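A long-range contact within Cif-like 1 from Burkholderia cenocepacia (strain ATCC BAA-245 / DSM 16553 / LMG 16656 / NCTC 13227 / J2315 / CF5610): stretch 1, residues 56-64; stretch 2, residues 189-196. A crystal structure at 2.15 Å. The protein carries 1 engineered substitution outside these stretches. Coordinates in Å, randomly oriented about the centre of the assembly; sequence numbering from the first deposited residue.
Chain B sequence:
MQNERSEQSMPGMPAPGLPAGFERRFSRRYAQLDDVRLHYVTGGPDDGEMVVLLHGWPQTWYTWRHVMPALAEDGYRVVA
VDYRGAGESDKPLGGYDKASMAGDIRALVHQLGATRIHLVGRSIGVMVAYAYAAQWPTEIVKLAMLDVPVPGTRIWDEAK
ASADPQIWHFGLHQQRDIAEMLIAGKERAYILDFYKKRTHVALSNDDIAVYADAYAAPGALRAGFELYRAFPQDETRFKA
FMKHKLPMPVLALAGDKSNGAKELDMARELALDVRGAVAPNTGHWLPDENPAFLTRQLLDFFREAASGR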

# COMPACT_ATOMS: atom_id res chain seq x y z
N GLY B 56 2.35 14.19 28.67
CA GLY B 56 2.01 15.12 27.62
C GLY B 56 1.91 14.44 26.26
O GLY B 56 1.58 13.25 26.16
N TRP B 57 2.15 15.23 25.21
CA TRP B 57 2.18 14.78 23.82
C TRP B 57 3.62 14.67 23.33
O TRP B 57 4.42 15.58 23.57
CB TRP B 57 1.41 15.74 22.91
CG TRP B 57 1.11 15.15 21.56
CD1 TRP B 57 -0.06 14.54 21.17
CD2 TRP B 57 1.99 15.07 20.43
NE1 TRP B 57 0.04 14.10 19.87
CE2 TRP B 57 1.29 14.41 19.40
CE3 TRP B 57 3.31 15.49 20.20
CZ2 TRP B 57 1.86 14.17 18.15
CZ3 TRP B 57 3.87 15.25 18.96
CH2 TRP B 57 3.15 14.59 17.95
N PRO B 58 3.99 13.57 22.65
CA PRO B 58 3.18 12.39 22.36
C PRO B 58 3.47 11.27 23.35
O PRO B 58 4.26 10.38 23.04
CB PRO B 58 3.64 11.99 20.96
CG PRO B 58 5.13 12.43 20.92
CD PRO B 58 5.34 13.43 22.07
N GLN B 59 2.85 11.31 24.52
CA GLN B 59 3.23 10.42 25.60
C GLN B 59 2.00 9.72 26.17
O GLN B 59 0.86 9.97 25.77
CB GLN B 59 3.96 11.20 26.70
CG GLN B 59 5.09 12.09 26.15
CD GLN B 59 5.89 12.74 27.24
OE1 GLN B 59 5.34 13.44 28.10
NE2 GLN B 59 7.19 12.51 27.23
N THR B 60 2.26 8.79 27.08
CA THR B 60 1.28 8.13 27.91
C THR B 60 1.84 8.10 29.32
O THR B 60 2.92 8.65 29.58
CB THR B 60 0.99 6.70 27.43
OG1 THR B 60 2.19 5.94 27.55
CG2 THR B 60 0.48 6.67 25.99
N TRP B 61 1.14 7.41 30.22
CA TRP B 61 1.66 7.19 31.57
C TRP B 61 3.06 6.60 31.55
O TRP B 61 3.84 6.80 32.48
CB TRP B 61 0.72 6.25 32.35
CG TRP B 61 0.84 4.82 31.91
CD1 TRP B 61 0.07 4.18 30.98
CD2 TRP B 61 1.81 3.86 32.36
NE1 TRP B 61 0.51 2.89 30.82
CE2 TRP B 61 1.56 2.66 31.67
CE3 TRP B 61 2.85 3.90 33.30
CZ2 TRP B 61 2.32 1.51 31.87
CZ3 TRP B 61 3.60 2.75 33.50
CH2 TRP B 61 3.34 1.57 32.78
N TYR B 62 3.39 5.85 30.49
CA TYR B 62 4.65 5.11 30.42
C TYR B 62 5.87 6.01 30.58
O TYR B 62 6.96 5.51 30.87
CB TYR B 62 4.70 4.34 29.09
CG TYR B 62 5.93 3.49 28.85
CD1 TYR B 62 6.05 2.22 29.41
CD2 TYR B 62 6.97 3.94 28.03
CE1 TYR B 62 7.18 1.42 29.17
CE2 TYR B 62 8.08 3.15 27.78
CZ TYR B 62 8.19 1.90 28.36
OH TYR B 62 9.30 1.12 28.11
N THR B 63 5.71 7.33 30.40
CA THR B 63 6.86 8.21 30.53
C THR B 63 7.35 8.33 31.97
O THR B 63 8.51 8.68 32.19
CB THR B 63 6.54 9.59 29.95
OG1 THR B 63 7.76 10.30 29.73
CG2 THR B 63 5.66 10.41 30.87
N TRP B 64 6.51 7.99 32.95
CA TRP B 64 6.86 8.06 34.37
C TRP B 64 7.43 6.75 34.90
O TRP B 64 7.54 6.59 36.12
CB TRP B 64 5.63 8.45 35.19
CG TRP B 64 4.99 9.72 34.71
CD1 TRP B 64 3.84 9.83 34.00
CD2 TRP B 64 5.48 11.05 34.90
NE1 TRP B 64 3.57 11.14 33.74
CE2 TRP B 64 4.56 11.92 34.28
CE3 TRP B 64 6.60 11.60 35.53
CZ2 TRP B 64 4.73 13.31 34.27
CZ3 TRP B 64 6.77 12.98 35.52
CH2 TRP B 64 5.84 13.81 34.89
N ALA B 189 7.39 6.82 12.48
CA ALA B 189 8.40 7.69 11.87
C ALA B 189 8.21 9.14 12.31
O ALA B 189 9.19 9.87 12.50
CB ALA B 189 8.35 7.56 10.35
N TYR B 190 6.96 9.59 12.43
CA TYR B 190 6.71 10.97 12.83
C TYR B 190 7.11 11.20 14.28
O TYR B 190 7.78 12.19 14.60
CB TYR B 190 5.24 11.32 12.61
CG TYR B 190 4.88 12.76 12.93
CD1 TYR B 190 5.26 13.81 12.09
CD2 TYR B 190 4.13 13.07 14.06
CE1 TYR B 190 4.91 15.11 12.37
CE2 TYR B 190 3.77 14.38 14.36
CZ TYR B 190 4.17 15.40 13.51
OH TYR B 190 3.83 16.71 13.79
N ILE B 191 6.74 10.28 15.17
CA ILE B 191 6.93 10.50 16.60
C ILE B 191 8.38 10.23 17.02
O ILE B 191 8.91 10.90 17.91
CB ILE B 191 5.92 9.65 17.39
CG1 ILE B 191 4.57 10.35 17.39
CG2 ILE B 191 6.38 9.39 18.81
CD1 ILE B 191 3.37 9.37 17.53
N LEU B 192 9.03 9.22 16.43
CA LEU B 192 10.44 8.99 16.74
C LEU B 192 11.28 10.19 16.35
O LEU B 192 12.21 10.58 17.08
CB LEU B 192 10.94 7.73 16.03
CG LEU B 192 11.10 6.45 16.84
CD1 LEU B 192 9.74 5.90 17.27
CD2 LEU B 192 11.84 5.43 16.01
N ASP B 193 10.99 10.79 15.19
CA ASP B 193 11.74 11.96 14.77
C ASP B 193 11.45 13.14 15.68
O ASP B 193 12.37 13.83 16.15
CB ASP B 193 11.42 12.32 13.33
CG ASP B 193 12.38 13.35 12.76
OD1 ASP B 193 13.48 12.95 12.32
OD2 ASP B 193 12.05 14.55 12.79
N PHE B 194 10.16 13.37 15.97
CA PHE B 194 9.80 14.44 16.89
C PHE B 194 10.55 14.29 18.21
O PHE B 194 11.11 15.27 18.74
CB PHE B 194 8.29 14.43 17.12
CG PHE B 194 7.78 15.61 17.86
CD1 PHE B 194 7.84 15.65 19.24
CD2 PHE B 194 7.24 16.69 17.17
CE1 PHE B 194 7.37 16.76 19.94
CE2 PHE B 194 6.78 17.80 17.86
CZ PHE B 194 6.85 17.84 19.24
N TYR B 195 10.64 13.09 18.71
CA TYR B 195 11.28 12.84 19.95
C TYR B 195 12.77 13.03 19.92
O TYR B 195 13.29 13.71 20.73
CB TYR B 195 10.98 11.43 20.41
CG TYR B 195 10.47 11.29 21.80
CD1 TYR B 195 9.14 11.37 22.06
CD2 TYR B 195 11.30 11.06 22.83
CE1 TYR B 195 8.66 11.24 23.33
CE2 TYR B 195 10.83 10.93 24.10
CZ TYR B 195 9.50 11.01 24.34
OH TYR B 195 9.02 10.87 25.59
N LYS B 196 13.45 12.46 18.95
CA LYS B 196 14.91 12.49 18.94
C LYS B 196 15.45 13.89 18.67
O LYS B 196 16.53 14.23 19.16
CB LYS B 196 15.44 11.49 17.92
CG LYS B 196 15.24 10.05 18.32
CD LYS B 196 15.92 9.15 17.32
CE LYS B 196 15.17 7.87 17.08
NZ LYS B 196 16.11 6.84 16.53

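The contact is a small, buried, largely apolar packing of a loop against one side of a helix, in which Trp57 and Pro58 meet aromatic and aliphatic side chains and a single hydrogen bond, from Gln59 to Tyr195, joins the two stretches. It buries 327 Å² in all, and its helical partners, Tyr190, Ile191, Phe194 and Tyr195, recur at the spacing of helical turns, so that they line the same side of the helix.

Trp57 reaches this surface with the far end of its indole. Its CA-to-CB bond points sideways, but the t rotamer (chi1 -165°) carries the six-membered ring to the helix, where Trp57 CH2 lies 3.6 Å from Tyr190 CE2, edge near edge. The same ring turns its edge toward the face of Phe194: the centroids are 5.1 Å apart, the planes stand at 86°, and Trp57 CZ3 approaches Phe194 CE1 to 3.9 Å. This is an edge-to-face pair, an arrangement that sets the partly positive hydrogen rim of one ring against the electron-rich face of the other.

The CA-to-CB bond of Pro58, which follows a cis peptide bond, points toward the helix, and the residue packs through its ring. Pro58 CG sits 3.9 Å from Ile191 CG2, whose own CA-to-CB bond points back toward the loop, and Pro58 CD lies 4.2 Å from Tyr195 CE1.

Beyond the proline the contact becomes polar. Gln59 NE2 donates to Tyr195 OH at 3.0 Å, with an N-H...O angle of 156°. Both side chains leave the backbone sideways and meet at their ends. The other end of the Gln59 amide is also engaged, since Gln59 OE1 accepts from the backbone N of Gly56 at 3.1 Å; this bond ties the side chain to its own loop while NE2 reaches across to the helix.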